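Local coordinates for protein putative branched-chain amino acid aminotransferase IlvE (PDB 4DQN) that probably catalyses the transfer of the amino group from leucine, isoleucine or valine to 2-oxoglutarate, with pyridoxal 5'-phosphate as cofactor, at residues A125-R130 with I152-V157. Sequence-based numbering, arbitrary orientation.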
loop_
_atom_site.group_PDB
_atom_site.type_symbol
_atom_site.label_atom_id
_atom_site.label_comp_id
_atom_site.label_asym_id
_atom_site.label_seq_id
_atom_site.Cartn_x
_atom_site.Cartn_y
_atom_site.Cartn_z
ATOM N N ALA A 125 10.407 5.844 29.231
ATOM C CA ALA A 125 9.831 6.534 28.082
ATOM C C ALA A 125 10.938 7.104 27.199
ATOM O O ALA A 125 12.065 7.337 27.657
ATOM C CB ALA A 125 8.892 7.627 28.536
ATOM N N THR A 126 10.617 7.332 25.929
ATOM C CA THR A 126 11.632 7.689 24.947
ATOM C C THR A 126 11.095 8.714 23.958
ATOM O O THR A 126 9.904 9.021 23.955
ATOM C CB THR A 126 12.064 6.450 24.137
ATOM O OG1 THR A 126 10.908 5.868 23.511
ATOM C CG2 THR A 126 12.733 5.411 25.033
ATOM N N LEU A 127 11.974 9.246 23.115
ATOM C CA LEU A 127 11.528 10.080 22.011
ATOM C C LEU A 127 11.458 9.200 20.768
ATOM O O LEU A 127 12.481 8.731 20.273
ATOM C CB LEU A 127 12.487 11.255 21.768
ATOM C CG LEU A 127 11.975 12.253 20.711
ATOM C CD1 LEU A 127 10.804 13.042 21.251
ATOM C CD2 LEU A 127 13.085 13.199 20.225
ATOM N N TYR A 128 10.253 8.964 20.269
ATOM C CA TYR A 128 10.089 8.133 19.076
ATOM C C TYR A 128 10.251 8.983 17.817
ATOM O O TYR A 128 9.622 10.030 17.687
ATOM C CB TYR A 128 8.713 7.460 19.089
ATOM C CG TYR A 128 8.453 6.566 17.890
ATOM C CD1 TYR A 128 9.091 5.331 17.757
ATOM C CD2 TYR A 128 7.561 6.956 16.899
ATOM C CE1 TYR A 128 8.846 4.511 16.658
ATOM C CE2 TYR A 128 7.302 6.143 15.804
ATOM C CZ TYR A 128 7.947 4.932 15.691
ATOM O OH TYR A 128 7.696 4.138 14.595
ATOM N N LEU A 129 11.099 8.521 16.902
ATOM C CA LEU A 129 11.325 9.198 15.636
ATOM C C LEU A 129 10.619 8.424 14.540
ATOM O O LEU A 129 10.730 7.203 14.475
ATOM C CB LEU A 129 12.824 9.225 15.318
ATOM C CG LEU A 129 13.610 10.449 15.797
ATOM C CD1 LEU A 129 13.382 10.695 17.256
ATOM C CD2 LEU A 129 15.099 10.291 15.542
ATOM N N ARG A 130 9.901 9.147 13.686
ATOM C CA ARG A 130 9.240 8.575 12.522
ATOM C C ARG A 130 9.761 9.215 11.221
ATOM O O ARG A 130 9.250 10.263 10.778
ATOM C CB ARG A 130 7.731 8.783 12.632
ATOM C CG ARG A 130 6.944 8.287 11.414
ATOM C CD ARG A 130 7.031 6.770 11.312
ATOM N NE ARG A 130 5.698 6.267 11.077
ATOM C CZ ARG A 130 5.060 5.401 11.843
ATOM N NH1 ARG A 130 5.630 4.838 12.910
ATOM N NH2 ARG A 130 3.851 5.066 11.487
ATOM N N ILE A 152 11.673 13.574 8.980
ATOM C CA ILE A 152 11.632 12.891 10.272
ATOM C C ILE A 152 10.968 13.790 11.294
ATOM O O ILE A 152 11.464 14.890 11.584
ATOM C CB ILE A 152 13.034 12.527 10.809
ATOM C CG1 ILE A 152 13.857 11.744 9.772
ATOM C CG2 ILE A 152 12.909 11.719 12.105
ATOM C CD1 ILE A 152 15.251 11.288 10.303
ATOM N N PHE A 153 9.845 13.325 11.841
ATOM C CA PHE A 153 9.208 14.002 12.961
ATOM C C PHE A 153 9.241 13.116 14.205
ATOM O O PHE A 153 9.545 11.921 14.115
ATOM C CB PHE A 153 7.784 14.484 12.628
ATOM C CG PHE A 153 6.825 13.401 12.202
ATOM C CD1 PHE A 153 6.729 13.029 10.864
ATOM C CD2 PHE A 153 5.962 12.817 13.123
ATOM C CE1 PHE A 153 5.826 12.057 10.458
ATOM C CE2 PHE A 153 5.055 11.833 12.733
ATOM C CZ PHE A 153 4.973 11.457 11.392
ATOM N N ALA A 154 8.974 13.713 15.365
ATOM C CA ALA A 154 9.200 13.030 16.640
ATOM C C ALA A 154 8.073 13.234 17.642
ATOM O O ALA A 154 7.309 14.196 17.559
ATOM C CB ALA A 154 10.535 13.473 17.250
ATOM N N MET A 155 7.983 12.323 18.607
ATOM C CA MET A 155 6.978 12.423 19.653
ATOM C C MET A 155 7.423 11.580 20.836
ATOM O O MET A 155 7.999 10.501 20.667
ATOM C CB MET A 155 5.607 11.945 19.154
ATOM C CG MET A 155 5.565 10.470 18.780
ATOM S SD MET A 155 4.849 10.185 17.147
ATOM C CE MET A 155 6.148 10.854 16.091
ATOM N N PRO A 156 7.178 12.081 22.051
ATOM C CA PRO A 156 7.529 11.268 23.217
ATOM C C PRO A 156 6.537 10.108 23.367
ATOM O O PRO A 156 5.332 10.314 23.173
ATOM C CB PRO A 156 7.404 12.266 24.371
ATOM C CG PRO A 156 6.369 13.258 23.905
ATOM C CD PRO A 156 6.622 13.397 22.416
ATOM N N VAL A 157 7.023 8.903 23.663
ATOM C CA VAL A 157 6.116 7.768 23.857
ATOM C C VAL A 157 6.401 7.098 25.198
ATOM O O VAL A 157 7.516 7.181 25.699
ATOM C CB VAL A 157 6.202 6.735 22.698
ATOM C CG1 VAL A 157 5.818 7.394 21.364
ATOM C CG2 VAL A 157 7.592 6.111 22.601
#
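R130 and F153 form an antiparallel hydrogen-bonded pair, their side chains side by side on one face of the sheet, and the arginine can be followed outward from its backbone. Its CB lies over one face of the F153 ring, 4.2 Å from the centroid and 17° off the normal, which meets the criteria for a CH-pi contact. CG, anti to the backbone N (chi1 177°), stays above the same ring face, out at its rim, 3.7 Å from F153 CZ. Bends at chi2 and chi3 then carry the guanidinium away from the phenyl group: NE hydrogen-bonds to ND1 of H55 of the second subunit, while NH1 makes a weak bond, 2.8 Å long, to Y128 OH. That hydroxyl lies in the guanidinium plane, but the angle of 125° at the hydrogen explains the weakness.

On the sheet face that carries R130 and F153, Y128 also meets M155, whose CE sits at the edge of the tyrosine ring, 4.2 Å from CD2, and V157, whose CG1 reaches Y128 CB at 3.7 Å. On the other face L127 and L129 close on A154, with L127 CD2 3.9 Å from A154 CB, and helix 100-113 packs against L129 and A154. Reciprocal backbone bonds at T126/V157, Y128/M155 and R130/F153 fix the register. The R130 N to F153 O bond is nearly straight, whereas its return partner, F153 N to R130 O, is longer at 3.3 Å, its donor well above the carbonyl plane.

Strands 126-136 and 147-157 thus form a beta hairpin in the antiparallel sheet of this class-IV aminotransferase. The L127, L129 and A154 face is apolar; the other mixes apolar and aromatic packing with polar ends. There Y128's side chain lies about 6 Å from that of K188, predicted to carry the cofactor, and at the subunit interface the H55 bond would help to orient R130's buried guanidinium.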